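Local coordinates for hypothetical protein (Bacteroides eggerthii, PDB 4JGL) that is of unknown function but adopts a streptavidin-like beta-barrel fold with two extra alpha helices and carries bound calcium, at residues A[76-88]-A[100-114]. Sequence-based numbering, arbitrary orientation. Where two conformers were deposited one is given.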
ATOM      1  N   GLY A  76       0.292  17.323  -9.806  1.00 13.21           N
ATOM      2  CA  GLY A  76      -0.848  17.258 -10.688  1.00 12.64           C
ATOM      3  C   GLY A  76      -1.707  16.043 -10.362  1.00 13.52           C
ATOM      4  O   GLY A  76      -2.186  15.879  -9.243  1.00 14.97           O
ATOM      5  N   ASP A  77      -1.874  15.182 -11.347  1.00 13.14           N
ATOM      6  CA  ASP A  77      -2.622  13.944 -11.153  1.00 14.16           C
ATOM      7  C   ASP A  77      -1.777  12.794 -10.592  1.00 12.43           C
ATOM      8  O   ASP A  77      -2.325  11.723 -10.300  1.00 14.45           O
ATOM      9  CB  ASP A  77      -3.183  13.458 -12.480  1.00 15.54           C
ATOM     10  CG  ASP A  77      -4.328  14.284 -12.996  1.00 20.25           C
ATOM     11  OD1 ASP A  77      -5.204  14.699 -12.199  1.00 21.92           O
ATOM     12  OD2 ASP A  77      -4.344  14.440 -14.234  1.00 26.20           O
ATOM     13  N   ASN A  78      -0.474  12.983 -10.482  1.00 11.53           N
ATOM     14  CA  ASN A  78       0.420  11.916 -10.070  1.00 11.20           C
ATOM     15  C   ASN A  78       0.603  11.853  -8.570  1.00 11.70           C
ATOM     16  O   ASN A  78       0.749  12.873  -7.907  1.00 14.05           O
ATOM     17  CB  ASN A  78       1.762  12.086 -10.735  1.00 12.17           C
ATOM     18  CG  ASN A  78       1.690  12.065 -12.229  1.00 13.09           C
ATOM     19  OD1 ASN A  78       0.681  11.681 -12.826  1.00 14.62           O
ATOM     20  ND2 ASN A  78       2.772  12.498 -12.854  1.00 17.04           N
ATOM     21  N   ILE A  79       0.643  10.629  -8.038  1.00 11.57           N
ATOM     22  CA  ILE A  79       0.900  10.391  -6.638  1.00 11.75           C
ATOM     23  C   ILE A  79       2.380  10.061  -6.481  1.00 11.44           C
ATOM     24  O   ILE A  79       2.835   9.008  -6.931  1.00 12.87           O
ATOM     25  CB  ILE A  79       0.063   9.232  -6.085  1.00 11.10           C
ATOM     26  CG1 ILE A  79      -1.424   9.410  -6.367  1.00 13.53           C
ATOM     27  CG2 ILE A  79       0.290   9.044  -4.592  1.00 13.23           C
ATOM     28  CD1 ILE A  79      -2.253   8.147  -6.044  1.00 15.54           C
ATOM     29  N   GLN A  80       3.134  10.931  -5.811  1.00 11.66           N
ATOM     30  CA  GLN A  80       4.550  10.726  -5.575  1.00 12.04           C
ATOM     31  C   GLN A  80       4.774  10.240  -4.146  1.00 12.60           C
ATOM     32  O   GLN A  80       4.534  10.998  -3.186  1.00 13.78           O
ATOM     33  CB  GLN A  80       5.324  12.035  -5.750  1.00 15.71           C
ATOM     34  CG  GLN A  80       5.366  12.558  -7.141  1.00 21.37           C
ATOM     35  CD  GLN A  80       6.186  13.848  -7.232  1.00 24.18           C
ATOM     36  OE1 GLN A  80       6.268  14.619  -6.276  1.00 32.45           O
ATOM     37  NE2 GLN A  80       6.785  14.075  -8.378  1.00 27.16           N
ATOM     38  N   CYS A  81       5.350   9.054  -4.022  1.00 12.92           N
ATOM     39  CA  CYS A  81       5.453   8.319  -2.759  1.00 12.04           C
ATOM     40  C   CYS A  81       6.911   8.141  -2.346  1.00 13.00           C
ATOM     41  O   CYS A  81       7.721   7.609  -3.105  1.00 15.48           O
ATOM     42  CB  CYS A  81       4.806   6.922  -2.869  1.00 12.71           C
ATOM     43  SG  CYS A  81       3.114   6.920  -3.336  1.00 14.82           S
ATOM     44  N   THR A  82       7.236   8.602  -1.145  1.00 11.88           N
ATOM     45  CA  THR A  82       8.588   8.542  -0.587  1.00 12.55           C
ATOM     46  C   THR A  82       8.623   7.584   0.612  1.00 11.20           C
ATOM     47  O   THR A  82       7.782   7.666   1.485  1.00 11.45           O
ATOM     48  CB  THR A  82       9.036   9.936  -0.119  1.00 13.90           C
ATOM     49  OG1 THR A  82       8.978  10.851  -1.225  1.00 15.61           O
ATOM     50  CG2 THR A  82      10.447   9.907   0.476  1.00 15.67           C
ATOM     51  N   PRO A  83       9.579   6.652   0.640  1.00 11.51           N
ATOM     52  CA  PRO A  83       9.636   5.702   1.736  1.00 12.30           C
ATOM     53  C   PRO A  83       9.672   6.353   3.101  1.00 11.50           C
ATOM     54  O   PRO A  83      10.243   7.444   3.261  1.00 12.62           O
ATOM     55  CB  PRO A  83      10.922   4.924   1.473  1.00 14.15           C
ATOM     56  CG  PRO A  83      11.138   5.039   0.010  1.00 14.14           C
ATOM     57  CD  PRO A  83      10.589   6.364  -0.391  1.00 12.81           C
ATOM     58  N   GLY A  84       9.057   5.690   4.062  1.00 11.44           N
ATOM     59  CA  GLY A  84       8.986   6.173   5.424  1.00 11.44           C
ATOM     60  C   GLY A  84       9.439   5.108   6.398  1.00 11.93           C
ATOM     61  O   GLY A  84      10.607   5.047   6.769  1.00 12.28           O
ATOM     62  N   HIS A  85       8.513   4.226   6.774  1.00 11.15           N
ATOM     63  CA  HIS A  85       8.759   3.160   7.725  1.00 10.82           C
ATOM     64  C   HIS A  85       8.168   1.874   7.203  1.00 10.65           C
ATOM     65  O   HIS A  85       7.333   1.880   6.307  1.00 12.01           O
ATOM     66  CB  HIS A  85       8.169   3.512   9.097  1.00 12.18           C
ATOM     67  CG  HIS A  85       8.960   4.547   9.826  1.00 15.23           C
ATOM     68  ND1 HIS A  85       8.916   5.879   9.481  1.00 16.37           N
ATOM     69  CD2 HIS A  85       9.850   4.439  10.839  1.00 16.52           C
ATOM     70  CE1 HIS A  85       9.748   6.551  10.265  1.00 18.73           C
ATOM     71  NE2 HIS A  85      10.316   5.702  11.104  1.00 19.41           N
ATOM     72  N   PHE A  86       8.589   0.772   7.799  1.00 10.95           N
ATOM     73  CA  PHE A  86       8.105  -0.569   7.509  1.00 10.59           C
ATOM     74  C   PHE A  86       7.633  -1.208   8.795  1.00 10.81           C
ATOM     75  O   PHE A  86       8.373  -1.261   9.779  1.00 12.72           O
ATOM     76  CB  PHE A  86       9.229  -1.393   6.885  1.00 11.15           C
ATOM     77  CG  PHE A  86       8.839  -2.816   6.602  1.00 12.61           C
ATOM     78  CD1 PHE A  86       8.010  -3.138   5.559  1.00 13.46           C
ATOM     79  CD2 PHE A  86       9.286  -3.823   7.435  1.00 16.94           C
ATOM     80  CE1 PHE A  86       7.629  -4.473   5.339  1.00 14.93           C
ATOM     81  CE2 PHE A  86       8.947  -5.145   7.178  1.00 17.86           C
ATOM     82  CZ  PHE A  86       8.110  -5.436   6.148  1.00 14.72           C
ATOM     83  N   VAL A  87       6.408  -1.697   8.778  1.00 10.06           N
ATOM     84  CA  VAL A  87       5.801  -2.364   9.903  1.00 10.15           C
ATOM     85  C   VAL A  87       5.608  -3.816   9.553  1.00 10.35           C
ATOM     86  O   VAL A  87       5.060  -4.132   8.498  1.00 12.02           O
ATOM     87  CB  VAL A  87       4.440  -1.762  10.242  1.00 12.90           C
ATOM     88  CG1 VAL A  87       3.813  -2.462  11.446  1.00 14.67           C
ATOM     89  CG2 VAL A  87       4.561  -0.262  10.488  1.00 15.93           C
HETATM   90  N   MSE A  88       6.064  -4.708  10.418  1.00 10.05           N
HETATM   91  CA  MSE A  88       5.898  -6.134  10.221  0.50  9.92           C
HETATM   92  C   MSE A  88       4.959  -6.652  11.304  1.00 11.19           C
HETATM   93  O   MSE A  88       5.126  -6.329  12.477  1.00 12.47           O
HETATM   94  CB  MSE A  88       7.275  -6.801  10.267  0.50 10.27           C
HETATM   95  CG  MSE A  88       7.332  -8.251   9.820  0.50 10.75           C
HETATM   96 SE   MSE A  88       9.205  -8.879   9.538  0.38  9.05          SE
HETATM   97  CE  MSE A  88       9.734  -9.018  11.402  0.50 12.51           C
ATOM     98  N   THR A 100       6.549  -5.040  14.785  1.00 12.67           N
ATOM     99  CA  THR A 100       7.838  -4.373  14.830  1.00 12.55           C
ATOM    100  C   THR A 100       7.897  -3.316  13.744  1.00 12.78           C
ATOM    101  O   THR A 100       7.225  -3.443  12.710  1.00 13.27           O
ATOM    102  CB  THR A 100       9.002  -5.343  14.699  1.00 13.91           C
ATOM    103  OG1 THR A 100       8.915  -6.039  13.460  1.00 14.31           O
ATOM    104  CG2 THR A 100       9.045  -6.323  15.850  1.00 15.06           C
ATOM    105  N   ILE A 101       8.695  -2.290  13.987  1.00 12.63           N
ATOM    106  CA  ILE A 101       8.782  -1.146  13.114  1.00 12.90           C
ATOM    107  C   ILE A 101      10.246  -0.829  12.801  1.00 13.90           C
ATOM    108  O   ILE A 101      11.090  -0.881  13.701  1.00 16.30           O
ATOM    109  CB  ILE A 101       8.081   0.070  13.748  1.00 15.80           C
ATOM    110  CG1 ILE A 101       6.627  -0.273  14.135  1.00 16.57           C
ATOM    111  CG2 ILE A 101       8.169   1.270  12.847  1.00 19.59           C
ATOM    112  CD1 ILE A 101       6.008   0.675  15.210  1.00 21.57           C
ATOM    113  N   LYS A 102      10.536  -0.551  11.531  1.00 12.94           N
ATOM    114  CA  LYS A 102      11.869  -0.185  11.044  0.50 14.00           C
ATOM    115  C   LYS A 102      11.736   1.089  10.205  1.00 13.10           C
ATOM    116  O   LYS A 102      10.744   1.277   9.506  1.00 14.29           O
ATOM    117  CB  LYS A 102      12.464  -1.293  10.144  0.50 15.81           C
ATOM    118  CG  LYS A 102      12.740  -2.636  10.810  0.50 19.31           C
ATOM    119  CD  LYS A 102      14.203  -2.774  11.218  0.50 26.34           C
ATOM    120  CE  LYS A 102      14.683  -4.219  11.107  0.50 30.75           C
ATOM    121  NZ  LYS A 102      16.183  -4.334  11.084  0.50 32.98           N
ATOM    122  N   LYS A 103      12.738   1.941  10.224  1.00 14.35           N
ATOM    123  CA  LYS A 103      12.822   3.057   9.292  1.00 14.05           C
ATOM    124  C   LYS A 103      13.245   2.515   7.939  1.00 14.30           C
ATOM    125  O   LYS A 103      14.220   1.769   7.874  1.00 17.46           O
ATOM    126  CB  LYS A 103      13.867   4.069   9.783  1.00 16.74           C
ATOM    127  CG  LYS A 103      13.893   5.323   8.963  1.00 20.58           C
ATOM    128  CD  LYS A 103      14.792   6.392   9.588  1.00 28.15           C
ATOM    129  CE  LYS A 103      14.664   7.703   8.828  1.00 34.45           C
ATOM    130  NZ  LYS A 103      14.990   7.543   7.375  1.00 38.77           N
ATOM    131  N   SER A 104      12.552   2.893   6.871  1.00 12.58           N
ATOM    132  CA  SER A 104      12.909   2.500   5.529  1.00 12.71           C
ATOM    133  C   SER A 104      14.081   3.336   5.043  1.00 14.43           C
ATOM    134  O   SER A 104      14.176   4.528   5.339  1.00 18.26           O
ATOM    135  CB  SER A 104      11.749   2.726   4.563  1.00 13.31           C
ATOM    136  OG  SER A 104      10.604   1.991   4.937  1.00 13.79           O
ATOM    137  N   SER A 105      14.948   2.713   4.273  1.00 13.45           N
ATOM    138  CA  SER A 105      16.036   3.422   3.620  1.00 14.84           C
ATOM    139  C   SER A 105      15.576   3.970   2.287  1.00 15.13           C
ATOM    140  O   SER A 105      14.911   3.279   1.513  1.00 16.40           O
ATOM    141  CB  SER A 105      17.163   2.443   3.372  1.00 17.70           C
ATOM    142  OG  SER A 105      18.075   2.942   2.394  1.00 21.78           O
HETATM  143  N   MSE A 106      15.957   5.210   1.993  1.00 16.10           N
HETATM  144  CA  MSE A 106      15.721   5.792   0.687  1.00 16.68           C
HETATM  145  C   MSE A 106      16.439   5.067  -0.456  1.00 16.90           C
HETATM  146  O   MSE A 106      16.032   5.131  -1.624  1.00 19.08           O
HETATM  147  CB  MSE A 106      16.227   7.241   0.729  1.00 17.17           C
HETATM  148  CG  MSE A 106      15.401   8.145   1.568  1.00 20.29           C
HETATM  149 SE   MSE A 106      13.649   8.383   0.922  0.75 22.72          SE
HETATM  150  CE  MSE A 106      14.009   9.170  -0.850  1.00 26.99           C
ATOM    151  N   LYS A 107      17.551   4.420  -0.127  1.00 16.24           N
ATOM    152  CA  LYS A 107      18.347   3.703  -1.105  1.00 18.06           C
ATOM    153  C   LYS A 107      17.795   2.299  -1.372  1.00 18.55           C
ATOM    154  O   LYS A 107      17.989   1.749  -2.448  1.00 24.30           O
ATOM    155  CB  LYS A 107      19.780   3.591  -0.595  1.00 19.95           C
ATOM    156  CG  LYS A 107      20.486   4.957  -0.414  1.00 23.62           C
ATOM    157  CD  LYS A 107      21.847   4.835   0.289  1.00 28.31           C
ATOM    158  CE  LYS A 107      22.600   6.198   0.308  1.00 31.23           C
ATOM    159  NZ  LYS A 107      22.030   7.114   1.336  1.00 33.98           N
ATOM    160  N   ASN A 108      17.165   1.693  -0.380  1.00 13.73           N
ATOM    161  CA  ASN A 108      16.867   0.257  -0.437  1.00 14.37           C
ATOM    162  C   ASN A 108      15.389  -0.107  -0.513  1.00 12.89           C
ATOM    163  O   ASN A 108      15.068  -1.265  -0.709  1.00 15.45           O
ATOM    164  CB  ASN A 108      17.529  -0.439   0.742  1.00 16.12           C
ATOM    165  CG  ASN A 108      19.048  -0.354   0.673  1.00 19.37           C
ATOM    166  OD1 ASN A 108      19.603  -0.324  -0.406  1.00 23.61           O
ATOM    167  ND2 ASN A 108      19.697  -0.302   1.813  1.00 26.62           N
ATOM    168  N   THR A 109      14.509   0.857  -0.304  1.00 12.57           N
ATOM    169  CA  THR A 109      13.071   0.703  -0.527  1.00 12.51           C
ATOM    170  C   THR A 109      12.689   1.553  -1.733  1.00 13.06           C
ATOM    171  O   THR A 109      13.034   2.730  -1.759  1.00 13.70           O
ATOM    172  CB  THR A 109      12.267   1.156   0.696  1.00 11.36           C
ATOM    173  OG1 THR A 109      12.530   0.246   1.770  1.00 13.12           O
ATOM    174  CG2 THR A 109      10.755   1.140   0.425  1.00 12.45           C
ATOM    175  N   PRO A 110      11.966   0.987  -2.717  1.00 14.45           N
ATOM    176  CA  PRO A 110      11.650   1.784  -3.896  1.00 16.41           C
ATOM    177  C   PRO A 110      10.669   2.916  -3.606  1.00 13.00           C
ATOM    178  O   PRO A 110       9.761   2.758  -2.778  1.00 14.27           O
ATOM    179  CB  PRO A 110      10.988   0.764  -4.844  1.00 17.56           C
ATOM    180  CG  PRO A 110      10.571  -0.351  -4.046  1.00 21.86           C
ATOM    181  CD  PRO A 110      11.509  -0.407  -2.855  1.00 15.77           C
ATOM    182  N   SER A 111      10.889   4.061  -4.253  1.00 14.41           N
ATOM    183  CA  SER A 111       9.900   5.111  -4.341  1.00 13.59           C
ATOM    184  C   SER A 111       8.929   4.761  -5.459  1.00 14.13           C
ATOM    185  O   SER A 111       9.214   3.908  -6.311  1.00 16.31           O
ATOM    186  CB  SER A 111      10.549   6.474  -4.571  1.00 16.51           C
ATOM    187  OG  SER A 111      11.395   6.826  -3.491  1.00 19.44           O
ATOM    188  N   PHE A 112       7.765   5.383  -5.430  1.00 12.80           N
ATOM    189  CA  PHE A 112       6.801   5.200  -6.509  1.00 11.78           C
ATOM    190  C   PHE A 112       6.273   6.544  -6.977  1.00 11.60           C
ATOM    191  O   PHE A 112       6.006   7.427  -6.156  1.00 14.16           O
ATOM    192  CB  PHE A 112       5.578   4.376  -6.038  1.00 12.40           C
ATOM    193  CG  PHE A 112       5.859   2.911  -5.826  1.00 13.16           C
ATOM    194  CD1 PHE A 112       5.995   2.084  -6.926  1.00 14.57           C
ATOM    195  CD2 PHE A 112       5.947   2.358  -4.561  1.00 16.78           C
ATOM    196  CE1 PHE A 112       6.231   0.732  -6.762  1.00 15.21           C
ATOM    197  CE2 PHE A 112       6.208   1.022  -4.397  1.00 16.01           C
ATOM    198  CZ  PHE A 112       6.349   0.211  -5.487  1.00 16.58           C
ATOM    199  N   THR A 113       6.085   6.658  -8.280  1.00 11.36           N
ATOM    200  CA  THR A 113       5.220   7.690  -8.864  1.00 11.56           C
ATOM    201  C   THR A 113       4.097   6.949  -9.568  1.00 11.51           C
ATOM    202  O   THR A 113       4.355   6.184 -10.514  1.00 12.60           O
ATOM    203  CB  THR A 113       5.963   8.585  -9.854  1.00 14.01           C
ATOM    204  OG1 THR A 113       6.992   9.302  -9.149  1.00 19.54           O
ATOM    205  CG2 THR A 113       5.043   9.642 -10.506  1.00 16.08           C
ATOM    206  N   PHE A 114       2.872   7.154  -9.107  1.00 10.69           N
ATOM    207  CA  PHE A 114       1.697   6.545  -9.703  1.00 10.60           C
ATOM    208  C   PHE A 114       1.014   7.559 -10.614  1.00 11.67           C
ATOM    209  O   PHE A 114       0.702   8.679 -10.173  1.00 12.65           O
ATOM    210  CB  PHE A 114       0.744   6.062  -8.622  1.00 10.78           C
ATOM    211  CG  PHE A 114       1.265   4.883  -7.849  1.00 11.37           C
ATOM    212  CD1 PHE A 114       1.398   3.635  -8.461  1.00 12.14           C
ATOM    213  CD2 PHE A 114       1.639   5.005  -6.539  1.00 13.05           C
ATOM    214  CE1 PHE A 114       1.894   2.543  -7.751  1.00 13.73           C
ATOM    215  CE2 PHE A 114       2.133   3.920  -5.829  1.00 14.28           C
ATOM    216  CZ  PHE A 114       2.274   2.701  -6.452  1.00 14.63           C
TER
HETATM  217  O   HOH W   1       7.324  12.020  -9.949  1.00 28.89           O
HETATM  218  O   HOH W   2      10.528   9.881  -3.383  1.00 32.34           O
HETATM  219  O   HOH W   3       8.319   2.815   3.543  1.00 14.26           O
HETATM  220  O   HOH W   4      12.423   7.165   6.756  1.00 31.56           O
HETATM  221  O   HOH W   5       9.635  -4.053  10.991  1.00 22.15           O
HETATM  222  O   HOH W   6       7.174  -8.208  13.670  1.00 15.11           O
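Strand 78-88 pairs antiparallel with strand 100-103 at one end and strand 112-114 at the other. Its N-to-C direction makes 157° with 100-103 and 167° with 112-114. Ile79 with Phe114, Cys81 with Phe112, Phe86 with Lys102 and Met88 with Thr100 each share two backbone hydrogen bonds. Between the ladders, 104-111 loops out. Pro83 points toward this loop, with CB 3.9 Å from Ser104 CB and from Thr109 CG2, and CD 3.2 Å from Ser111 OG. The selenium of Met106, a selenomethionine, rests 3.6 Å from Thr82 CG2. Gly84 and His85 form a classic beta bulge facing Ile69. Ser104 N donates a hydrogen bond to Gly84 O. Cys81 SG sits beside its own backbone N (chi1 -58°) and meets the edge of the Phe114 ring, 4.0 Å from CD2. Lys103 CG covers one face of the His85 ring, while ND1 is hydrogen-bonded to Tyr167 OH. Replacing the imidazole by an alanine here would probably leave that hydroxyl without this partner and Lys103 CG without the ring. Val87 and Ile101 lie side by side, both touching Leu163 of helix 158-165. Phe112 and Phe114 pack on Ala127 of strand 125-127. Strand 78-92 forms a beta hairpin with 96-103 and also pairs with 64-75, within the antiparallel sheet of the streptavidin-like fold.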